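PDB 2QN0: neurotoxin from Clostridium botulinum, which acts as the zinc endopeptidase light chain of botulinum neurotoxin serotype C1 and probably blocks neurotransmitter release by cleaving two SNARE proteins. Local coordinates for residues I19-N27 / F133-R141; R96-L106 / I357-Y367. All coordinates share one frame; numbering follows the deposited sequence.

Interaction 1 of 2, residues I19-N27 / F133-R141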
loop_
_atom_site.group_PDB
_atom_site.type_symbol
_atom_site.label_atom_id
_atom_site.label_comp_id
_atom_site.label_asym_id
_atom_site.label_seq_id
_atom_site.Cartn_x
_atom_site.Cartn_y
_atom_site.Cartn_z
ATOM N N ILE A 19 -5.034 -4.463 -19.598
ATOM C CA ILE A 19 -3.772 -5.192 -19.661
ATOM C C ILE A 19 -2.873 -4.450 -20.641
ATOM O O ILE A 19 -3.206 -4.298 -21.819
ATOM C CB ILE A 19 -3.983 -6.656 -20.122
ATOM C CG1 ILE A 19 -4.961 -7.353 -19.168
ATOM C CG2 ILE A 19 -2.647 -7.397 -20.150
ATOM C CD1 ILE A 19 -5.177 -8.836 -19.452
ATOM N N LEU A 20 -1.736 -3.975 -20.141
ATOM C CA LEU A 20 -0.796 -3.206 -20.945
ATOM C C LEU A 20 0.632 -3.485 -20.512
ATOM O O LEU A 20 0.872 -4.131 -19.493
ATOM C CB LEU A 20 -1.038 -1.704 -20.744
ATOM C CG LEU A 20 -2.439 -1.100 -20.829
ATOM C CD1 LEU A 20 -2.422 0.323 -20.289
ATOM C CD2 LEU A 20 -2.903 -1.113 -22.265
ATOM N N TYR A 21 1.575 -2.978 -21.301
ATOM C CA TYR A 21 2.993 -3.084 -20.988
ATOM C C TYR A 21 3.379 -1.675 -20.571
ATOM O O TYR A 21 3.139 -0.720 -21.309
ATOM C CB TYR A 21 3.797 -3.515 -22.215
ATOM C CG TYR A 21 3.810 -5.013 -22.410
ATOM C CD1 TYR A 21 4.628 -5.829 -21.626
ATOM C CD2 TYR A 21 2.984 -5.620 -23.354
ATOM C CE1 TYR A 21 4.622 -7.215 -21.776
ATOM C CE2 TYR A 21 2.970 -7.005 -23.513
ATOM C CZ TYR A 21 3.789 -7.793 -22.720
ATOM O OH TYR A 21 3.764 -9.161 -22.863
ATOM N N LEU A 22 3.964 -1.548 -19.385
ATOM C CA LEU A 22 4.345 -0.244 -18.861
ATOM C C LEU A 22 5.831 -0.105 -18.577
ATOM O O LEU A 22 6.528 -1.085 -18.324
ATOM C CB LEU A 22 3.585 0.036 -17.555
ATOM C CG LEU A 22 2.054 -0.003 -17.564
ATOM C CD1 LEU A 22 1.535 0.117 -16.132
ATOM C CD2 LEU A 22 1.513 1.119 -18.432
ATOM N N ASP A 23 6.307 1.132 -18.626
ATOM C CA ASP A 23 7.695 1.441 -18.310
ATOM C C ASP A 23 7.570 2.537 -17.260
ATOM O O ASP A 23 7.233 3.673 -17.586
ATOM C CB ASP A 23 8.445 1.991 -19.522
ATOM C CG ASP A 23 9.926 2.175 -19.248
ATOM O OD1 ASP A 23 10.286 2.444 -18.081
ATOM O OD2 ASP A 23 10.730 2.061 -20.197
ATOM N N THR A 24 7.823 2.193 -16.003
ATOM C CA THR A 24 7.707 3.156 -14.910
ATOM C C THR A 24 8.949 4.018 -14.736
ATOM O O THR A 24 8.907 5.037 -14.046
ATOM C CB THR A 24 7.460 2.440 -13.576
ATOM O OG1 THR A 24 8.608 1.649 -13.249
ATOM C CG2 THR A 24 6.245 1.535 -13.671
ATOM N N HIS A 25 10.051 3.602 -15.354
ATOM C CA HIS A 25 11.316 4.320 -15.246
ATOM C C HIS A 25 11.785 4.333 -13.797
ATOM O O HIS A 25 12.499 5.244 -13.377
ATOM C CB HIS A 25 11.163 5.758 -15.750
ATOM C CG HIS A 25 10.813 5.852 -17.201
ATOM N ND1 HIS A 25 11.647 5.393 -18.198
ATOM C CD2 HIS A 25 9.710 6.328 -17.824
ATOM C CE1 HIS A 25 11.072 5.582 -19.372
ATOM N NE2 HIS A 25 9.896 6.147 -19.173
ATOM N N LEU A 26 11.388 3.317 -13.036
ATOM C CA LEU A 26 11.767 3.230 -11.629
ATOM C C LEU A 26 12.284 1.863 -11.190
ATOM O O LEU A 26 12.974 1.760 -10.177
ATOM C CB LEU A 26 10.580 3.617 -10.743
ATOM C CG LEU A 26 10.164 5.091 -10.757
ATOM C CD1 LEU A 26 8.813 5.251 -10.088
ATOM C CD2 LEU A 26 11.222 5.930 -10.047
ATOM N N ASN A 27 11.958 0.816 -11.943
ATOM C CA ASN A 27 12.393 -0.531 -11.572
ATOM C C ASN A 27 13.763 -0.863 -12.155
ATOM O O ASN A 27 13.885 -1.171 -13.343
ATOM C CB ASN A 27 11.363 -1.565 -12.044
ATOM C CG ASN A 27 11.580 -2.929 -11.419
ATOM O OD1 ASN A 27 12.566 -3.154 -10.716
ATOM N ND2 ASN A 27 10.656 -3.854 -11.677
ATOM N N PHE A 133 6.682 11.362 -11.043
ATOM C CA PHE A 133 6.448 10.020 -11.567
ATOM C C PHE A 133 4.969 9.633 -11.558
ATOM O O PHE A 133 4.629 8.451 -11.470
ATOM C CB PHE A 133 7.255 9.003 -10.755
ATOM C CG PHE A 133 8.737 9.110 -10.969
ATOM C CD1 PHE A 133 9.344 8.477 -12.045
ATOM C CD2 PHE A 133 9.519 9.890 -10.124
ATOM C CE1 PHE A 133 10.710 8.621 -12.280
ATOM C CE2 PHE A 133 10.883 10.040 -10.351
ATOM C CZ PHE A 133 11.479 9.404 -11.433
ATOM N N ASN A 134 4.092 10.627 -11.664
ATOM C CA ASN A 134 2.653 10.368 -11.652
ATOM C C ASN A 134 2.130 9.721 -12.931
ATOM O O ASN A 134 1.067 9.094 -12.922
ATOM C CB ASN A 134 1.880 11.659 -11.379
ATOM C CG ASN A 134 1.919 12.070 -9.916
ATOM O OD1 ASN A 134 2.466 11.359 -9.070
ATOM N ND2 ASN A 134 1.327 13.220 -9.611
ATOM N N SER A 135 2.853 9.883 -14.034
ATOM C CA SER A 135 2.423 9.271 -15.288
ATOM C C SER A 135 3.447 8.219 -15.698
ATOM O O SER A 135 4.645 8.401 -15.498
ATOM C CB SER A 135 2.266 10.333 -16.388
ATOM O OG SER A 135 3.501 10.927 -16.738
ATOM N N VAL A 136 2.971 7.104 -16.245
ATOM C CA VAL A 136 3.864 6.033 -16.667
ATOM C C VAL A 136 3.656 5.733 -18.146
ATOM O O VAL A 136 2.532 5.784 -18.645
ATOM C CB VAL A 136 3.632 4.743 -15.835
ATOM C CG1 VAL A 136 3.851 5.037 -14.350
ATOM C CG2 VAL A 136 2.237 4.209 -16.066
ATOM N N ASP A 137 4.746 5.426 -18.844
ATOM C CA ASP A 137 4.670 5.139 -20.273
ATOM C C ASP A 137 4.029 3.804 -20.614
ATOM O O ASP A 137 4.268 2.792 -19.949
ATOM C CB ASP A 137 6.064 5.153 -20.917
ATOM C CG ASP A 137 6.748 6.496 -20.825
ATOM O OD1 ASP A 137 6.052 7.524 -20.683
ATOM O OD2 ASP A 137 7.992 6.518 -20.915
ATOM N N VAL A 138 3.210 3.820 -21.658
ATOM C CA VAL A 138 2.574 2.609 -22.160
ATOM C C VAL A 138 3.391 2.301 -23.414
ATOM O O VAL A 138 3.562 3.168 -24.273
ATOM C CB VAL A 138 1.102 2.855 -22.548
ATOM C CG1 VAL A 138 0.496 1.587 -23.140
ATOM C CG2 VAL A 138 0.312 3.288 -21.325
ATOM N N LYS A 139 3.919 1.084 -23.504
ATOM C CA LYS A 139 4.728 0.690 -24.653
ATOM C C LYS A 139 4.122 -0.503 -25.378
ATOM O O LYS A 139 3.404 -1.310 -24.787
ATOM C CB LYS A 139 6.144 0.306 -24.210
ATOM C CG LYS A 139 6.900 1.361 -23.416
ATOM C CD LYS A 139 7.405 2.479 -24.294
ATOM C CE LYS A 139 8.310 3.427 -23.516
ATOM N NZ LYS A 139 9.560 2.764 -23.047
ATOM N N THR A 140 4.430 -0.609 -26.666
ATOM C CA THR A 140 3.964 -1.715 -27.491
ATOM C C THR A 140 5.178 -2.173 -28.287
ATOM O O THR A 140 6.078 -1.380 -28.565
ATOM C CB THR A 140 2.856 -1.277 -28.462
ATOM O OG1 THR A 140 3.369 -0.284 -29.358
ATOM C CG2 THR A 140 1.673 -0.704 -27.697
ATOM N N ARG A 141 5.223 -3.448 -28.647
ATOM C CA ARG A 141 6.367 -3.934 -29.396
ATOM C C ARG A 141 6.099 -4.015 -30.893
ATOM O O ARG A 141 4.980 -4.278 -31.331
ATOM C CB ARG A 141 6.812 -5.307 -28.877
ATOM C CG ARG A 141 5.858 -6.444 -29.185
ATOM C CD ARG A 141 6.507 -7.794 -28.902
ATOM N NE ARG A 141 6.625 -8.088 -27.476
ATOM C CZ ARG A 141 5.597 -8.379 -26.683
ATOM N NH1 ARG A 141 5.801 -8.638 -25.399
ATOM N NH2 ARG A 141 4.365 -8.413 -27.175
HETATM O O HOH W 1 0.905 -2.246 -24.245
HETATM O O HOH W 2 7.220 7.272 -14.749
#
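Leu22 and Val138 face each other as a non-hydrogen-bonded pair where strands 19-23 and 136-141 run antiparallel, with Leu22 CD2 3.8 Å from Val138 CG2. The backbones are stitched by Asp23 N to Asp137 O at 2.9 Å and Lys139 N to Tyr21 O, also 2.9 Å. Beyond the latter bond, a water takes a hydrogen bond from Tyr21 N and gives one to Lys139 O.

The side chain to follow is Asp137. Its CB lies 4.2 Å from Asp23 CB, on the sheet face these two residues share with Tyr21 and Lys139. Chi1 of -62° turns CG away from its own carbonyl carbon, and this carries the carboxylate toward His25. There OD2 accepts from His25 NE2 at 2.6 Å, in the imidazole plane, while the carboxylate is met from above its own plane; the two flat groups stand 83° apart. OD1 makes a salt bridge with Lys148. Asp23 OD1 sits over one face of the same imidazole and accepts from His25 N in an Asx turn. Asp23 OD2 forms a salt bridge with Lys139 NZ at 3.2 Å, met on its anti side and 25° out of the carboxylate plane. The two carboxylates could favour a charged imidazole, though Lys139 and Lys148, paired with them, would offset part of that. Past the strand end, Leu26 CD2 lies over the face of Phe133, 3.5 Å from CE1, a CH-pi contact.

Strand 19-23 is flanked on its far edge by strand 34-38, and strand 136-141 by strand 146-152, which places this pair inside the mixed sheet.

Interaction 2 of 2, residues R96-L106 / I357-Y367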
loop_
_atom_site.group_PDB
_atom_site.type_symbol
_atom_site.label_atom_id
_atom_site.label_comp_id
_atom_site.label_asym_id
_atom_site.label_seq_id
_atom_site.Cartn_x
_atom_site.Cartn_y
_atom_site.Cartn_z
ATOM N N ARG A 96 -11.404 -10.194 -1.017
ATOM C CA ARG A 96 -11.689 -10.377 0.402
ATOM C C ARG A 96 -11.763 -9.016 1.087
ATOM O O ARG A 96 -12.629 -8.780 1.925
ATOM C CB ARG A 96 -10.618 -11.259 1.059
ATOM C CG ARG A 96 -10.841 -11.509 2.551
ATOM C CD ARG A 96 -10.101 -12.762 3.004
ATOM N NE ARG A 96 -9.830 -12.786 4.443
ATOM C CZ ARG A 96 -10.757 -12.765 5.397
ATOM N NH1 ARG A 96 -12.046 -12.718 5.085
ATOM N NH2 ARG A 96 -10.389 -12.797 6.673
ATOM N N ILE A 97 -10.859 -8.117 0.723
ATOM C CA ILE A 97 -10.873 -6.779 1.302
ATOM C C ILE A 97 -12.210 -6.124 0.955
ATOM O O ILE A 97 -12.844 -5.479 1.791
ATOM C CB ILE A 97 -9.710 -5.922 0.739
ATOM C CG1 ILE A 97 -8.376 -6.456 1.269
ATOM C CG2 ILE A 97 -9.893 -4.452 1.134
ATOM C CD1 ILE A 97 -7.150 -5.840 0.609
ATOM N N ASN A 98 -12.641 -6.331 -0.287
ATOM C CA ASN A 98 -13.880 -5.763 -0.807
ATOM C C ASN A 98 -15.148 -6.376 -0.212
ATOM O O ASN A 98 -16.249 -5.881 -0.456
ATOM C CB ASN A 98 -13.895 -5.923 -2.334
ATOM C CG ASN A 98 -14.886 -5.001 -3.016
ATOM O OD1 ASN A 98 -15.041 -3.841 -2.630
ATOM N ND2 ASN A 98 -15.541 -5.503 -4.058
ATOM N N SER A 99 -14.998 -7.442 0.573
ATOM C CA SER A 99 -16.153 -8.110 1.168
ATOM C C SER A 99 -16.753 -7.381 2.373
ATOM O O SER A 99 -17.858 -7.710 2.804
ATOM C CB SER A 99 -15.800 -9.554 1.555
ATOM O OG SER A 99 -14.953 -9.607 2.693
ATOM N N ARG A 100 -16.026 -6.409 2.928
ATOM C CA ARG A 100 -16.529 -5.621 4.058
ATOM C C ARG A 100 -16.632 -4.169 3.602
ATOM O O ARG A 100 -15.840 -3.714 2.778
ATOM C CB ARG A 100 -15.595 -5.703 5.272
ATOM C CG ARG A 100 -15.272 -7.115 5.737
ATOM C CD ARG A 100 -16.507 -7.956 5.918
ATOM N NE ARG A 100 -16.171 -9.366 6.091
ATOM C CZ ARG A 100 -15.800 -9.921 7.239
ATOM N NH1 ARG A 100 -15.718 -9.186 8.341
ATOM N NH2 ARG A 100 -15.515 -11.218 7.282
ATOM N N GLU A 101 -17.595 -3.437 4.151
ATOM C CA GLU A 101 -17.800 -2.050 3.756
ATOM C C GLU A 101 -16.575 -1.147 3.854
ATOM O O GLU A 101 -16.333 -0.337 2.960
ATOM C CB GLU A 101 -18.947 -1.435 4.562
ATOM C CG GLU A 101 -20.269 -2.162 4.394
ATOM C CD GLU A 101 -21.443 -1.370 4.933
ATOM O OE1 GLU A 101 -21.376 -0.919 6.097
ATOM O OE2 GLU A 101 -22.436 -1.201 4.193
ATOM N N ILE A 102 -15.805 -1.269 4.929
ATOM C CA ILE A 102 -14.640 -0.405 5.072
ATOM C C ILE A 102 -13.607 -0.697 3.986
ATOM O O ILE A 102 -12.957 0.218 3.480
ATOM C CB ILE A 102 -14.002 -0.532 6.479
ATOM C CG1 ILE A 102 -13.024 0.627 6.698
ATOM C CG2 ILE A 102 -13.300 -1.879 6.635
ATOM C CD1 ILE A 102 -12.576 0.787 8.140
ATOM N N GLY A 103 -13.477 -1.969 3.616
ATOM C CA GLY A 103 -12.534 -2.344 2.577
ATOM C C GLY A 103 -13.010 -1.861 1.220
ATOM O O GLY A 103 -12.213 -1.459 0.374
ATOM N N GLU A 104 -14.319 -1.907 0.999
ATOM C CA GLU A 104 -14.874 -1.438 -0.264
ATOM C C GLU A 104 -14.599 0.060 -0.395
ATOM O O GLU A 104 -14.256 0.546 -1.472
ATOM C CB GLU A 104 -16.383 -1.696 -0.314
ATOM C CG GLU A 104 -17.014 -1.327 -1.648
ATOM C CD GLU A 104 -18.518 -1.515 -1.657
ATOM O OE1 GLU A 104 -18.987 -2.592 -1.232
ATOM O OE2 GLU A 104 -19.231 -0.587 -2.095
ATOM N N GLU A 105 -14.739 0.789 0.709
ATOM C CA GLU A 105 -14.500 2.232 0.700
ATOM C C GLU A 105 -13.017 2.524 0.477
ATOM O O GLU A 105 -12.662 3.454 -0.249
ATOM C CB GLU A 105 -14.973 2.858 2.016
ATOM C CG GLU A 105 -14.857 4.380 2.081
ATOM C CD GLU A 105 -15.656 5.090 0.993
ATOM O OE1 GLU A 105 -16.756 4.610 0.643
ATOM O OE2 GLU A 105 -15.190 6.139 0.498
ATOM N N LEU A 106 -12.154 1.731 1.107
ATOM C CA LEU A 106 -10.710 1.898 0.952
ATOM C C LEU A 106 -10.337 1.737 -0.522
ATOM O O LEU A 106 -9.624 2.566 -1.095
ATOM C CB LEU A 106 -9.970 0.851 1.793
ATOM C CG LEU A 106 -8.445 0.781 1.671
ATOM C CD1 LEU A 106 -7.820 2.094 2.152
ATOM C CD2 LEU A 106 -7.931 -0.389 2.496
ATOM N N ILE A 357 -9.314 5.790 11.390
ATOM C CA ILE A 357 -10.360 4.823 11.062
ATOM C C ILE A 357 -9.833 3.784 10.066
ATOM O O ILE A 357 -10.041 2.583 10.234
ATOM C CB ILE A 357 -11.598 5.523 10.481
ATOM C CG1 ILE A 357 -12.192 6.461 11.537
ATOM C CG2 ILE A 357 -12.630 4.486 10.049
ATOM C CD1 ILE A 357 -13.448 7.183 11.091
ATOM N N PHE A 358 -9.156 4.255 9.025
ATOM C CA PHE A 358 -8.565 3.358 8.037
ATOM C C PHE A 358 -7.206 2.938 8.592
ATOM O O PHE A 358 -6.167 3.458 8.177
ATOM C CB PHE A 358 -8.395 4.083 6.701
ATOM C CG PHE A 358 -9.681 4.252 5.939
ATOM C CD1 PHE A 358 -10.264 3.169 5.287
ATOM C CD2 PHE A 358 -10.320 5.486 5.888
ATOM C CE1 PHE A 358 -11.467 3.313 4.595
ATOM C CE2 PHE A 358 -11.526 5.641 5.199
ATOM C CZ PHE A 358 -12.099 4.550 4.551
ATOM N N THR A 359 -7.229 2.001 9.540
ATOM C CA THR A 359 -6.012 1.512 10.184
ATOM C C THR A 359 -6.025 -0.010 10.300
ATOM O O THR A 359 -7.087 -0.625 10.374
ATOM C CB THR A 359 -5.865 2.073 11.618
ATOM O OG1 THR A 359 -6.909 1.539 12.443
ATOM C CG2 THR A 359 -5.958 3.598 11.613
ATOM N N GLU A 360 -4.838 -0.607 10.327
ATOM C CA GLU A 360 -4.706 -2.060 10.450
ATOM C C GLU A 360 -5.440 -2.567 11.695
ATOM O O GLU A 360 -6.168 -3.564 11.652
ATOM C CB GLU A 360 -3.228 -2.435 10.555
ATOM C CG GLU A 360 -2.967 -3.937 10.603
ATOM C CD GLU A 360 -1.519 -4.260 10.910
ATOM O OE1 GLU A 360 -0.630 -3.549 10.391
ATOM O OE2 GLU A 360 -1.267 -5.230 11.659
ATOM N N PHE A 361 -5.225 -1.871 12.806
ATOM C CA PHE A 361 -5.838 -2.207 14.086
ATOM C C PHE A 361 -7.361 -2.284 13.978
ATOM O O PHE A 361 -7.989 -3.198 14.516
ATOM C CB PHE A 361 -5.453 -1.150 15.126
ATOM C CG PHE A 361 -5.851 -1.506 16.529
ATOM C CD1 PHE A 361 -5.046 -2.336 17.304
ATOM C CD2 PHE A 361 -7.035 -1.021 17.072
ATOM C CE1 PHE A 361 -5.418 -2.679 18.604
ATOM C CE2 PHE A 361 -7.414 -1.358 18.369
ATOM C CZ PHE A 361 -6.603 -2.189 19.135
ATOM N N ASN A 362 -7.955 -1.316 13.288
ATOM C CA ASN A 362 -9.401 -1.282 13.123
ATOM C C ASN A 362 -9.850 -2.398 12.181
ATOM O O ASN A 362 -10.877 -3.036 12.413
ATOM C CB ASN A 362 -9.830 0.091 12.588
ATOM C CG ASN A 362 -11.323 0.332 12.714
ATOM O OD1 ASN A 362 -11.977 -0.206 13.611
ATOM N ND2 ASN A 362 -11.867 1.165 11.826
ATOM N N TYR A 363 -9.078 -2.652 11.128
ATOM C CA TYR A 363 -9.450 -3.714 10.192
ATOM C C TYR A 363 -9.501 -5.073 10.891
ATOM O O TYR A 363 -10.392 -5.878 10.622
ATOM C CB TYR A 363 -8.464 -3.799 9.019
ATOM C CG TYR A 363 -8.298 -2.518 8.228
ATOM C CD1 TYR A 363 -9.357 -1.621 8.073
ATOM C CD2 TYR A 363 -7.085 -2.216 7.610
ATOM C CE1 TYR A 363 -9.206 -0.451 7.323
ATOM C CE2 TYR A 363 -6.928 -1.059 6.857
ATOM C CZ TYR A 363 -7.991 -0.180 6.720
ATOM O OH TYR A 363 -7.828 0.969 5.976
ATOM N N ALA A 364 -8.550 -5.333 11.785
ATOM C CA ALA A 364 -8.517 -6.614 12.491
ATOM C C ALA A 364 -9.835 -6.870 13.211
ATOM O O ALA A 364 -10.335 -7.995 13.224
ATOM C CB ALA A 364 -7.357 -6.645 13.489
ATOM N N LYS A 365 -10.395 -5.824 13.810
ATOM C CA LYS A 365 -11.664 -5.951 14.515
ATOM C C LYS A 365 -12.818 -6.133 13.534
ATOM O O LYS A 365 -13.667 -7.008 13.711
ATOM C CB LYS A 365 -11.927 -4.707 15.370
ATOM C CG LYS A 365 -10.945 -4.525 16.519
ATOM C CD LYS A 365 -11.277 -3.292 17.353
ATOM C CE LYS A 365 -11.132 -2.009 16.549
ATOM N NZ LYS A 365 -11.431 -0.799 17.370
ATOM N N ILE A 366 -12.844 -5.309 12.494
ATOM C CA ILE A 366 -13.916 -5.371 11.506
ATOM C C ILE A 366 -13.980 -6.682 10.722
ATOM O O ILE A 366 -15.069 -7.215 10.492
ATOM C CB ILE A 366 -13.817 -4.175 10.537
ATOM C CG1 ILE A 366 -14.049 -2.878 11.320
ATOM C CG2 ILE A 366 -14.845 -4.315 9.411
ATOM C CD1 ILE A 366 -13.814 -1.620 10.516
ATOM N N TYR A 367 -12.829 -7.209 10.319
ATOM C CA TYR A 367 -12.797 -8.465 9.567
ATOM C C TYR A 367 -12.790 -9.677 10.492
ATOM O O TYR A 367 -12.745 -10.818 10.037
ATOM C CB TYR A 367 -11.575 -8.500 8.646
ATOM C CG TYR A 367 -11.701 -7.566 7.460
ATOM C CD1 TYR A 367 -12.033 -8.051 6.194
ATOM C CD2 TYR A 367 -11.531 -6.189 7.614
ATOM C CE1 TYR A 367 -12.197 -7.184 5.106
ATOM C CE2 TYR A 367 -11.694 -5.317 6.539
ATOM C CZ TYR A 367 -12.028 -5.819 5.291
ATOM O OH TYR A 367 -12.208 -4.952 4.236
HETATM O O HOH W 3 -12.789 -12.745 8.189
#
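A knob-into-hole joint brings Ile102 of helix 101-112 into a hole made by Ile357, Asn362, Tyr363 and Ile366, beside the zinc-binding helix 223-238. The axes of helix segments 101-106 and 360-366 come no closer than 11.0 Å, a gap spanned by large side chains. With CG1 anti to the backbone N (chi1 -166°) and the chain extended beyond it, Ile102 CD1 reaches to 3.6 Å from Ile366 CD1 and 3.7 Å from Tyr363 CE1, at the edge of that ring. The other branch, CG2, meets Tyr367 CE2 at 3.8 Å.

Phe358 turns its edge to helix 101-112: CE1 is 3.6 Å from Ile102 O, and CZ points at Glu105 CG. At the other end Tyr367 reaches into the bend between helices 80-97 and 101-112. Its hydroxyl donates to Ile97 O at 2.6 Å, in the carbonyl plane and on a lone pair, and it lies close to Gly103 CA, where no side chain intervenes. The aliphatic part of Arg100 lies over one face of this ring, with CB 3.6 Å from Tyr367 CZ, while the guanidinium runs on past the ring, near Ile366 O; its NH2 is bonded to Gln396 O. A water links Arg96 NH2 to Tyr367 O; NH2 also makes a salt bridge with Asp222, and NH1 hydrogen-bonds Ile395 O.

Tyr363 OH is hydrogen-bonded to Asn232 OD1 on helix 223-238, and Glu360 accepts from ND1 of the zinc ligand His229, making it a second-shell residue. A glutamate in this role beside an HExxH helix is consistent with the clostridial neurotoxin zinc protease fold.

Overall arrangement
From the N terminus the chain first lays down strand 19-23, then passes through the bend between helices 80-97 and 101-112, and only afterwards returns along strand 136-141 to close interaction 1 over 105 intervening residues. Interaction 2 stays open much longer: 250 residues, among them all three zinc ligands, pass before 357-367 comes back to 96-106. Since 96-106 lies inside the first loop and 357-367 beyond it, the two closures cross. Their centres are 30 Å apart, on opposite sides of the chain's centre, and they do not touch. Interaction 1 knits the mixed sheet, whereas interaction 2 ties late helical structure to early helices beside the metal site.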